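Local coordinates for ferredoxin--NADP reductase, apicoplast (Plasmodium falciparum, PDB 3JQQ), which transfers electrons between NADP(H) and ferredoxin through a bound FAD in the apicoplast, and may support the terminal step of isoprenoid precursor synthesis, at residues T180-I186 against L224-L229; Y159-P163 against E280-C284; L189-Y195 against E228-F232. The protein carries 1 engineered substitution. All coordinates share one frame; numbering follows the deposited sequence.

Overall arrangement
The three contacts involve the parallel five-stranded sheet of the NADP-binding domain and the helices packed on it. Contacts 1 and 3 lie side by side, their centres about 10 Å apart: both pack helix 183-192 against helix 226-235, contact 1 at the end of the pair near the flavin and contact 3 farther along, with Glu228 and Leu229 in both. Contact 2, centred about 15 Å from contact 1 and 17 Å from contact 3, brings the loop after strand 150-157 onto strand 280-285. Along the chain, contact 2 closes a long loop that encloses the other two. Helix 183-192 also serves contact 2, since its Tyr185 hydroxyl probably bonds to Tyr282 O; Thr180, just before it, meets the flavin.

Contact 1 of 3, residues T180-I186 against L224-L229; sequences TGISPYI and LYLNEL. With FAD (flavin-adenine dinucleotide), chain I.
The contact lies where the nucleotide-binding fold of the NADP domain meets the flavin: the turn after strand 173-178, running into helix 183-192, packs Thr180, Ile182 and Ile186 against Leu224, Tyr225 and Leu229 at the start of helix 226-235. Tyr225, at the N-cap position of that helix, takes the closest approach of Ile186. CG1 of Ile186 comes to 3.6 Å from CD2 of the Tyr225 ring, while its CG2 branch sits over one ring face. At the ring's edge, near its plane, lie Ile182 CG2 and Ser183 OG, the latter 4.0 Å from Tyr225 CE2. The terminal methyl of Ile186 reaches further along the same helix, its CD1 meeting Leu229 CD2 at 3.9 Å, the two side chains crossing at about a right angle.

Closer to the cofactor, Thr180 and Leu224 lie side by side, and Leu224 CD1 presses against the Thr180 backbone, 3.6 Å from its CA. Ile182 slides past Leu224 in the opposite direction, bringing its CG2 within 3.9 Å of Leu224 CB. With OG1 between the backbone N and the carbonyl carbon (chi1 57°), Thr180 turns its hydroxyl to the flavin, where OG1 stands 3.5 Å from FAD N3; that hydroxyl is hydrogen-bonded to Tyr316.

No hydrogen bond crosses between the two segments. Contact between them is apolar, and every touching residue is buried. It joins the two helices of the NADP domain beside a threonine that lies against the isoalloxazine, while the hydroxyl of Tyr225 bonds across to Ser106 and His37, within the FAD-binding part of the chain.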
loop_
_atom_site.group_PDB
_atom_site.type_symbol
_atom_site.label_atom_id
_atom_site.label_comp_id
_atom_site.label_asym_id
_atom_site.label_seq_id
_atom_site.Cartn_x
_atom_site.Cartn_y
_atom_site.Cartn_z
ATOM N N THR B 180 9.379 6.601 0.931
ATOM C CA THR B 180 9.403 7.719 -0.010
ATOM C C THR B 180 8.606 8.910 0.505
ATOM O O THR B 180 8.550 9.958 -0.137
ATOM C CB THR B 180 8.874 7.312 -1.397
ATOM O OG1 THR B 180 7.544 6.791 -1.274
ATOM C CG2 THR B 180 9.774 6.256 -2.024
ATOM N N GLY B 181 7.997 8.744 1.674
ATOM C CA GLY B 181 7.265 9.822 2.319
ATOM C C GLY B 181 8.142 10.967 2.798
ATOM O O GLY B 181 7.635 11.977 3.285
ATOM N N ILE B 182 9.457 10.828 2.675
ATOM C CA ILE B 182 10.335 11.923 3.079
ATOM C C ILE B 182 10.401 12.981 1.971
ATOM O O ILE B 182 10.763 14.132 2.216
ATOM C CB ILE B 182 11.753 11.423 3.456
ATOM C CG1 ILE B 182 12.561 12.537 4.132
ATOM C CG2 ILE B 182 12.479 10.889 2.231
ATOM C CD1 ILE B 182 12.248 12.730 5.601
ATOM N N SER B 183 10.016 12.584 0.761
ATOM C CA SER B 183 10.146 13.433 -0.425
ATOM C C SER B 183 9.681 14.885 -0.270
ATOM O O SER B 183 10.463 15.807 -0.502
ATOM C CB SER B 183 9.478 12.777 -1.636
ATOM O OG SER B 183 10.342 11.819 -2.224
ATOM N N PRO B 184 8.411 15.103 0.109
ATOM C CA PRO B 184 7.960 16.489 0.228
ATOM C C PRO B 184 8.682 17.243 1.344
ATOM O O PRO B 184 8.741 18.473 1.318
ATOM C CB PRO B 184 6.470 16.350 0.559
ATOM C CG PRO B 184 6.340 14.996 1.165
ATOM C CD PRO B 184 7.350 14.141 0.453
ATOM N N TYR B 185 9.223 16.513 2.314
ATOM C CA TYR B 185 9.969 17.146 3.395
ATOM C C TYR B 185 11.332 17.616 2.901
ATOM O O TYR B 185 11.854 18.633 3.364
ATOM C CB TYR B 185 10.117 16.199 4.589
ATOM C CG TYR B 185 8.798 15.727 5.159
ATOM C CD1 TYR B 185 8.622 14.407 5.551
ATOM C CD2 TYR B 185 7.725 16.600 5.295
ATOM C CE1 TYR B 185 7.418 13.970 6.075
ATOM C CE2 TYR B 185 6.514 16.173 5.814
ATOM C CZ TYR B 185 6.366 14.857 6.203
ATOM O OH TYR B 185 5.163 14.426 6.721
ATOM N N ILE B 186 11.905 16.870 1.960
ATOM C CA ILE B 186 13.136 17.285 1.299
ATOM C C ILE B 186 12.871 18.561 0.505
ATOM O O ILE B 186 13.684 19.487 0.504
ATOM C CB ILE B 186 13.666 16.189 0.352
ATOM C CG1 ILE B 186 13.970 14.905 1.136
ATOM C CG2 ILE B 186 14.897 16.674 -0.400
ATOM C CD1 ILE B 186 14.852 15.114 2.351
ATOM N N LEU B 224 16.289 7.593 2.420
ATOM C CA LEU B 224 16.265 8.321 1.166
ATOM C C LEU B 224 16.742 9.753 1.395
ATOM O O LEU B 224 16.369 10.387 2.381
ATOM C CB LEU B 224 14.858 8.294 0.570
ATOM C CG LEU B 224 14.317 6.867 0.416
ATOM C CD1 LEU B 224 12.904 6.860 -0.145
ATOM C CD2 LEU B 224 15.250 6.034 -0.454
ATOM N N TYR B 225 17.576 10.249 0.492
ATOM C CA TYR B 225 18.114 11.608 0.586
ATOM C C TYR B 225 18.952 11.813 1.854
ATOM O O TYR B 225 18.901 12.865 2.490
ATOM C CB TYR B 225 16.999 12.646 0.471
ATOM C CG TYR B 225 16.307 12.630 -0.880
ATOM C CD1 TYR B 225 16.961 13.066 -2.021
ATOM C CD2 TYR B 225 15.000 12.174 -1.012
ATOM C CE1 TYR B 225 16.340 13.047 -3.258
ATOM C CE2 TYR B 225 14.371 12.153 -2.246
ATOM C CZ TYR B 225 15.050 12.589 -3.365
ATOM O OH TYR B 225 14.435 12.568 -4.596
ATOM N N LEU B 226 19.735 10.793 2.190
ATOM C CA LEU B 226 20.643 10.813 3.337
ATOM C C LEU B 226 21.703 11.909 3.210
ATOM O O LEU B 226 22.118 12.499 4.210
ATOM C CB LEU B 226 21.310 9.439 3.479
ATOM C CG LEU B 226 21.854 8.969 4.835
ATOM C CD1 LEU B 226 23.373 9.027 4.889
ATOM C CD2 LEU B 226 21.222 9.735 6.002
ATOM N N ASN B 227 22.141 12.175 1.982
ATOM C CA ASN B 227 23.118 13.232 1.721
ATOM C C ASN B 227 22.612 14.584 2.197
ATOM O O ASN B 227 23.265 15.270 2.985
ATOM C CB ASN B 227 23.434 13.327 0.226
ATOM C CG ASN B 227 24.260 12.165 -0.274
ATOM O OD1 ASN B 227 24.785 11.377 0.508
ATOM N ND2 ASN B 227 24.388 12.057 -1.590
ATOM N N GLU B 228 21.443 14.963 1.688
ATOM C CA GLU B 228 20.809 16.219 2.057
ATOM C C GLU B 228 20.502 16.261 3.550
ATOM O O GLU B 228 20.819 17.237 4.228
ATOM C CB GLU B 228 19.521 16.421 1.256
ATOM C CG GLU B 228 19.734 16.660 -0.231
ATOM C CD GLU B 228 20.013 15.384 -1.002
ATOM O OE1 GLU B 228 20.203 15.471 -2.235
ATOM O OE2 GLU B 228 20.040 14.299 -0.381
ATOM N N LEU B 229 19.884 15.198 4.056
ATOM C CA LEU B 229 19.503 15.139 5.461
ATOM C C LEU B 229 20.703 15.312 6.381
ATOM O O LEU B 229 20.626 16.010 7.392
ATOM C CB LEU B 229 18.769 13.829 5.778
ATOM C CG LEU B 229 17.330 13.684 5.268
ATOM C CD1 LEU B 229 16.818 12.261 5.481
ATOM C CD2 LEU B 229 16.405 14.694 5.935
HETATM P PA FAD I . 1.092 -1.096 -9.778
HETATM O O1A FAD I . 0.038 -0.015 -9.805
HETATM O O2A FAD I . 1.247 -1.733 -11.138
HETATM O O5B FAD I . 0.743 -2.189 -8.643
HETATM C C5B FAD I . 0.700 -1.823 -7.281
HETATM C C4B FAD I . 1.402 -2.868 -6.418
HETATM O O4B FAD I . 0.873 -4.160 -6.665
HETATM C C3B FAD I . 2.885 -2.935 -6.730
HETATM O O3B FAD I . 3.580 -3.180 -5.530
HETATM C C2B FAD I . 3.014 -4.140 -7.638
HETATM O O2B FAD I . 4.246 -4.795 -7.442
HETATM C C1B FAD I . 1.848 -5.022 -7.226
HETATM N N9A FAD I . 1.264 -5.750 -8.368
HETATM C C8A FAD I . 0.818 -5.218 -9.549
HETATM N N7A FAD I . 0.345 -6.227 -10.322
HETATM C C5A FAD I . 0.481 -7.388 -9.646
HETATM C C6A FAD I . 0.162 -8.703 -9.968
HETATM N N6A FAD I . -0.305 -9.004 -11.178
HETATM N N1A FAD I . 0.425 -9.702 -9.055
HETATM C C2A FAD I . 0.995 -9.394 -7.838
HETATM N N3A FAD I . 1.310 -8.087 -7.529
HETATM C C4A FAD I . 1.055 -7.101 -8.419
HETATM N N1 FAD I . 5.546 6.276 -4.839
HETATM C C2 FAD I . 6.904 6.500 -4.899
HETATM O O2 FAD I . 7.653 5.572 -5.205
HETATM N N3 FAD I . 7.414 7.753 -4.620
HETATM C C4 FAD I . 6.569 8.786 -4.275
HETATM O O4 FAD I . 7.025 9.900 -4.024
HETATM C C4X FAD I . 5.200 8.561 -4.211
HETATM N N5 FAD I . 4.351 9.592 -3.868
HETATM C C5X FAD I . 2.994 9.354 -3.809
HETATM C C6 FAD I . 2.139 10.395 -3.461
HETATM C C7 FAD I . 0.772 10.175 -3.399
HETATM C C7M FAD I . -0.150 11.302 -3.023
HETATM C C8 FAD I . 0.264 8.908 -3.687
HETATM C C8M FAD I . -1.216 8.644 -3.623
HETATM C C9 FAD I . 1.121 7.870 -4.032
HETATM C C9A FAD I . 2.488 8.084 -4.095
HETATM N N10 FAD I . 3.335 7.046 -4.449
HETATM C C10 FAD I . 4.691 7.296 -4.496
HETATM C "C1'" FAD I . 2.800 5.713 -4.938
HETATM C "C2'" FAD I . 2.912 5.569 -6.462
HETATM O "O2'" FAD I . 2.030 6.478 -7.073
HETATM C "C3'" FAD I . 2.562 4.187 -7.034
HETATM O "O3'" FAD I . 1.416 3.658 -6.402
HETATM C "C4'" FAD I . 3.706 3.177 -6.966
HETATM O "O4'" FAD I . 4.757 3.624 -7.793
HETATM C "C5'" FAD I . 3.248 1.813 -7.472
HETATM O "O5'" FAD I . 2.845 1.976 -8.812
HETATM P P FAD I . 3.113 0.840 -9.921
HETATM O O1P FAD I . 2.364 1.189 -11.186
HETATM O O2P FAD I . 4.590 0.663 -10.194
HETATM O O3P FAD I . 2.495 -0.493 -9.268
#

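Contact 2 of 3, residues Y159-P163 against E280-C284; sequences YFNLP and ELYIC
The loop 159-163 runs nearly antiparallel to strand 280-284, their end-to-end directions 165° apart, but with Phe160 and Tyr282 CA atoms 8.4 Å from each other the two are joined by side chains and not by backbone pairing. Tyr282 spans the gap. Its hydroxyl donates to the backbone O of Asn161, with OH and O 2.7 Å apart; the donor stands 40° out of the carbonyl plane. The same Tyr282 OH also packs against Pro163 CD, 3.3 Å away.

In the fold this is an interdomain seam: the loop leaves strand 150-157 of the FAD-binding domain and covers a strand of the parallel NADP-domain sheet.

Phe160, the centre of an inverse gamma turn, swings CG anti to its backbone N and lays its ring beside the strand. There it makes an edge-to-face pair with Tyr282, whose edge points at the Phe160 face with the planes at 79°; Tyr282 CD2 is 3.6 Å from Phe160 CZ. Cys284 adds a sulfur-aromatic contact, its SG 5.0 Å from the centroid of the Phe160 ring and oblique to it. At the other end, Pro163 CG packs on Glu280 CG at 3.8 Å, while the Glu280 carboxylate is hydrogen-bonded to His312 on strand 311-315.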
loop_
_atom_site.group_PDB
_atom_site.type_symbol
_atom_site.label_atom_id
_atom_site.label_comp_id
_atom_site.label_asym_id
_atom_site.label_seq_id
_atom_site.Cartn_x
_atom_site.Cartn_y
_atom_site.Cartn_z
ATOM N N TYR B 159 -2.436 19.202 -1.818
ATOM C CA TYR B 159 -2.437 20.424 -1.030
ATOM C C TYR B 159 -1.570 20.223 0.208
ATOM O O TYR B 159 -1.755 20.882 1.231
ATOM C CB TYR B 159 -3.868 20.811 -0.639
ATOM C CG TYR B 159 -4.828 20.869 -1.809
ATOM C CD1 TYR B 159 -5.584 19.761 -2.168
ATOM C CD2 TYR B 159 -4.974 22.032 -2.560
ATOM C CE1 TYR B 159 -6.460 19.806 -3.235
ATOM C CE2 TYR B 159 -5.849 22.086 -3.634
ATOM C CZ TYR B 159 -6.590 20.969 -3.965
ATOM O OH TYR B 159 -7.463 21.009 -5.028
ATOM N N PHE B 160 -0.622 19.299 0.097
ATOM C CA PHE B 160 0.303 18.983 1.177
ATOM C C PHE B 160 1.407 20.037 1.195
ATOM O O PHE B 160 2.576 19.731 0.966
ATOM C CB PHE B 160 0.886 17.587 0.944
ATOM C CG PHE B 160 1.485 16.955 2.168
ATOM C CD1 PHE B 160 0.720 16.738 3.303
ATOM C CD2 PHE B 160 2.802 16.548 2.171
ATOM C CE1 PHE B 160 1.273 16.146 4.424
ATOM C CE2 PHE B 160 3.359 15.954 3.286
ATOM C CZ PHE B 160 2.600 15.751 4.413
ATOM N N ASN B 161 1.022 21.280 1.470
ATOM C CA ASN B 161 1.910 22.424 1.285
ATOM C C ASN B 161 2.281 23.176 2.559
ATOM O O ASN B 161 1.595 23.080 3.577
ATOM C CB ASN B 161 1.291 23.404 0.289
ATOM C CG ASN B 161 1.096 22.791 -1.080
ATOM O OD1 ASN B 161 2.042 22.286 -1.687
ATOM N ND2 ASN B 161 -0.133 22.840 -1.581
ATOM N N LEU B 162 3.375 23.938 2.481
ATOM C CA LEU B 162 3.800 24.797 3.580
ATOM C C LEU B 162 2.848 25.974 3.757
ATOM O O LEU B 162 2.188 26.396 2.806
ATOM C CB LEU B 162 5.204 25.337 3.328
ATOM C CG LEU B 162 6.376 24.357 3.340
ATOM C CD1 LEU B 162 7.680 25.100 3.097
ATOM C CD2 LEU B 162 6.430 23.594 4.655
ATOM N N PRO B 163 2.770 26.501 4.988
ATOM C CA PRO B 163 2.107 27.776 5.251
ATOM C C PRO B 163 2.761 28.875 4.417
ATOM O O PRO B 163 3.986 28.906 4.297
ATOM C CB PRO B 163 2.380 28.010 6.738
ATOM C CG PRO B 163 2.576 26.644 7.304
ATOM C CD PRO B 163 3.239 25.848 6.222
ATOM N N GLU B 280 3.648 23.166 13.046
ATOM C CA GLU B 280 2.840 22.567 11.995
ATOM C C GLU B 280 3.218 21.095 11.909
ATOM O O GLU B 280 4.394 20.756 11.776
ATOM C CB GLU B 280 3.087 23.255 10.652
ATOM C CG GLU B 280 2.456 24.637 10.528
ATOM C CD GLU B 280 0.943 24.579 10.409
ATOM O OE1 GLU B 280 0.427 23.633 9.764
ATOM O OE2 GLU B 280 0.270 25.476 10.957
ATOM N N LEU B 281 2.221 20.222 11.998
ATOM C CA LEU B 281 2.461 18.786 12.016
ATOM C C LEU B 281 2.137 18.160 10.665
ATOM O O LEU B 281 1.047 18.348 10.127
ATOM C CB LEU B 281 1.630 18.126 13.119
ATOM C CG LEU B 281 1.716 16.607 13.269
ATOM C CD1 LEU B 281 3.148 16.171 13.532
ATOM C CD2 LEU B 281 0.797 16.135 14.387
ATOM N N TYR B 282 3.094 17.418 10.118
ATOM C CA TYR B 282 2.913 16.765 8.827
ATOM C C TYR B 282 3.102 15.262 8.946
ATOM O O TYR B 282 3.997 14.792 9.647
ATOM C CB TYR B 282 3.901 17.320 7.802
ATOM C CG TYR B 282 3.577 18.715 7.331
ATOM C CD1 TYR B 282 3.816 19.815 8.142
ATOM C CD2 TYR B 282 3.040 18.935 6.069
ATOM C CE1 TYR B 282 3.522 21.091 7.715
ATOM C CE2 TYR B 282 2.741 20.209 5.634
ATOM C CZ TYR B 282 2.985 21.283 6.460
ATOM O OH TYR B 282 2.694 22.556 6.033
ATOM N N ILE B 283 2.261 14.510 8.249
ATOM C CA ILE B 283 2.375 13.060 8.223
ATOM C C ILE B 283 2.271 12.555 6.789
ATOM O O ILE B 283 1.240 12.723 6.138
ATOM C CB ILE B 283 1.290 12.397 9.087
ATOM C CG1 ILE B 283 1.481 12.778 10.559
ATOM C CG2 ILE B 283 1.319 10.886 8.907
ATOM C CD1 ILE B 283 0.280 12.471 11.436
ATOM N N CYS B 284 3.343 11.952 6.300
ATOM C CA CYS B 284 3.375 11.436 4.936
ATOM C C CYS B 284 3.925 10.017 4.884
ATOM O O CYS B 284 5.058 9.761 5.297
ATOM C CB CYS B 284 4.204 12.346 4.028
ATOM S SG CYS B 284 4.129 11.887 2.282
#

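Contact 3 of 3, residues L189-Y195 against E228-F232; sequences LKKLFAY and ELEYF
Phe193, Tyr195, Tyr231 and Phe232 form an aromatic cluster between the two segments, with no direct hydrogen bond across. Phe232 meets Phe193 and Tyr195, and Tyr195 in turn meets Tyr231. Over one face of the Phe232 ring rides Leu189, whose CB makes a CH-pi contact 4.1 Å from the ring centroid, and whose CD1 methyl touches Phe232 CD1 at 3.6 Å. Phe193, just past the end of its helix, and Tyr195 both approach the same ring obliquely, Tyr195 CD1 coming within 3.6 Å of Phe232 CE2.

Tyr195 sits in the loop beyond helix 183-192. Its side chain leaves the backbone opposite N (chi1 -169°), which carries the ring across to helix 226-235. There it meets Tyr231 in an offset edge-to-face pair, the Tyr195 edge toward the Tyr231 face, planes at 90° and centroids 5.6 Å apart. Its phenol end comes to rest beside Glu228, OH lying 3.9 Å from Glu228 CG. The Tyr231 hydroxyl has its bond elsewhere, to the backbone O of Leu200.

Here the two helices pack next to each other against the parallel sheet of the NADP domain: Leu189 and Phe193 also rest on strand 211-217, and Phe193 stacks on Tyr236, just beyond the end of helix 226-235.

Toward Ser106, the link is polar and indirect. One water accepts from Lys190 NZ at 2.8 Å and donates to Glu228 OE1, bridging opposite charges that stand too far apart to touch. The extended lysine also bonds through NZ to the backbone O of Ser106.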
loop_
_atom_site.group_PDB
_atom_site.type_symbol
_atom_site.label_atom_id
_atom_site.label_comp_id
_atom_site.label_asym_id
_atom_site.label_seq_id
_atom_site.Cartn_x
_atom_site.Cartn_y
_atom_site.Cartn_z
ATOM N N LEU B 189 12.589 21.444 2.942
ATOM C CA LEU B 189 13.891 21.827 3.488
ATOM C C LEU B 189 14.720 22.609 2.480
ATOM O O LEU B 189 15.430 23.549 2.841
ATOM C CB LEU B 189 14.668 20.590 3.960
ATOM C CG LEU B 189 14.135 19.839 5.184
ATOM C CD1 LEU B 189 14.919 18.551 5.398
ATOM C CD2 LEU B 189 14.195 20.715 6.428
ATOM N N LYS B 190 14.631 22.214 1.215
ATOM C CA LYS B 190 15.361 22.901 0.160
ATOM C C LYS B 190 14.871 24.336 0.001
ATOM O O LYS B 190 15.661 25.235 -0.281
ATOM C CB LYS B 190 15.259 22.134 -1.163
ATOM C CG LYS B 190 16.114 20.874 -1.203
ATOM C CD LYS B 190 15.830 20.044 -2.449
ATOM C CE LYS B 190 16.752 18.837 -2.533
ATOM N NZ LYS B 190 16.398 17.963 -3.682
ATOM N N LYS B 191 13.572 24.555 0.192
ATOM C CA LYS B 191 13.038 25.913 0.141
ATOM C C LYS B 191 13.429 26.717 1.379
ATOM O O LYS B 191 13.896 27.849 1.270
ATOM C CB LYS B 191 11.516 25.917 -0.013
ATOM C CG LYS B 191 10.909 27.312 0.108
ATOM C CD LYS B 191 9.392 27.287 0.033
ATOM C CE LYS B 191 8.801 28.646 0.390
ATOM N NZ LYS B 191 9.264 29.727 -0.529
ATOM N N LEU B 192 13.239 26.123 2.553
ATOM C CA LEU B 192 13.467 26.821 3.815
ATOM C C LEU B 192 14.936 27.180 4.036
ATOM O O LEU B 192 15.255 28.294 4.454
ATOM C CB LEU B 192 12.948 25.986 4.992
ATOM C CG LEU B 192 11.462 25.612 4.994
ATOM C CD1 LEU B 192 11.193 24.471 5.968
ATOM C CD2 LEU B 192 10.590 26.813 5.325
ATOM N N PHE B 193 15.828 26.236 3.755
ATOM C CA PHE B 193 17.254 26.434 4.009
ATOM C C PHE B 193 18.017 26.914 2.774
ATOM O O PHE B 193 19.247 26.943 2.771
ATOM C CB PHE B 193 17.889 25.155 4.559
ATOM C CG PHE B 193 17.388 24.765 5.923
ATOM C CD1 PHE B 193 17.485 25.644 6.990
ATOM C CD2 PHE B 193 16.837 23.511 6.142
ATOM C CE1 PHE B 193 17.028 25.284 8.246
ATOM C CE2 PHE B 193 16.382 23.145 7.393
ATOM C CZ PHE B 193 16.478 24.031 8.448
ATOM N N ALA B 194 17.282 27.281 1.729
ATOM C CA ALA B 194 17.876 27.827 0.505
ATOM C C ALA B 194 18.887 26.889 -0.162
ATOM O O ALA B 194 19.877 27.341 -0.740
ATOM C CB ALA B 194 18.514 29.183 0.784
ATOM N N TYR B 195 18.620 25.587 -0.094
ATOM C CA TYR B 195 19.521 24.575 -0.630
ATOM C C TYR B 195 19.975 24.843 -2.061
ATOM O O TYR B 195 19.162 25.106 -2.945
ATOM C CB TYR B 195 18.889 23.185 -0.566
ATOM C CG TYR B 195 19.854 22.065 -0.858
ATOM C CD1 TYR B 195 20.614 21.504 0.158
ATOM C CD2 TYR B 195 20.018 21.570 -2.149
ATOM C CE1 TYR B 195 21.508 20.482 -0.095
ATOM C CE2 TYR B 195 20.913 20.542 -2.414
ATOM C CZ TYR B 195 21.655 20.004 -1.379
ATOM O OH TYR B 195 22.546 18.976 -1.619
ATOM N N GLU B 228 21.443 14.963 1.688
ATOM C CA GLU B 228 20.809 16.219 2.057
ATOM C C GLU B 228 20.502 16.261 3.550
ATOM O O GLU B 228 20.819 17.237 4.228
ATOM C CB GLU B 228 19.521 16.421 1.256
ATOM C CG GLU B 228 19.734 16.660 -0.231
ATOM C CD GLU B 228 20.013 15.384 -1.002
ATOM O OE1 GLU B 228 20.203 15.471 -2.235
ATOM O OE2 GLU B 228 20.040 14.299 -0.381
ATOM N N LEU B 229 19.884 15.198 4.056
ATOM C CA LEU B 229 19.503 15.139 5.461
ATOM C C LEU B 229 20.703 15.312 6.381
ATOM O O LEU B 229 20.626 16.010 7.392
ATOM C CB LEU B 229 18.769 13.829 5.778
ATOM C CG LEU B 229 17.330 13.684 5.268
ATOM C CD1 LEU B 229 16.818 12.261 5.481
ATOM C CD2 LEU B 229 16.405 14.694 5.935
ATOM N N GLU B 230 21.816 14.676 6.026
ATOM C CA GLU B 230 23.041 14.816 6.803
ATOM C C GLU B 230 23.645 16.206 6.636
ATOM O O GLU B 230 24.262 16.737 7.556
ATOM C CB GLU B 230 24.056 13.733 6.429
ATOM C CG GLU B 230 23.771 12.389 7.078
ATOM C CD GLU B 230 24.801 11.332 6.728
ATOM O OE1 GLU B 230 25.365 11.394 5.614
ATOM O OE2 GLU B 230 25.039 10.433 7.565
ATOM N N TYR B 231 23.458 16.797 5.460
ATOM C CA TYR B 231 23.970 18.137 5.204
ATOM C C TYR B 231 23.219 19.185 6.022
ATOM O O TYR B 231 23.811 20.158 6.497
ATOM C CB TYR B 231 23.895 18.483 3.715
ATOM C CG TYR B 231 24.148 19.953 3.426
ATOM C CD1 TYR B 231 25.440 20.442 3.278
ATOM C CD2 TYR B 231 23.093 20.849 3.312
ATOM C CE1 TYR B 231 25.672 21.783 3.015
ATOM C CE2 TYR B 231 23.315 22.188 3.051
ATOM C CZ TYR B 231 24.605 22.650 2.903
ATOM O OH TYR B 231 24.827 23.983 2.643
ATOM N N PHE B 232 21.915 18.986 6.184
ATOM C CA PHE B 232 21.114 19.920 6.960
ATOM C C PHE B 232 21.452 19.830 8.445
ATOM O O PHE B 232 21.498 20.850 9.141
ATOM C CB PHE B 232 19.622 19.681 6.731
ATOM C CG PHE B 232 19.177 19.919 5.314
ATOM C CD1 PHE B 232 18.451 18.956 4.630
ATOM C CD2 PHE B 232 19.490 21.108 4.662
ATOM C CE1 PHE B 232 18.040 19.169 3.329
ATOM C CE2 PHE B 232 19.082 21.327 3.358
ATOM C CZ PHE B 232 18.357 20.360 2.692
HETATM O O HOH W 1 18.312 16.111 -4.584
#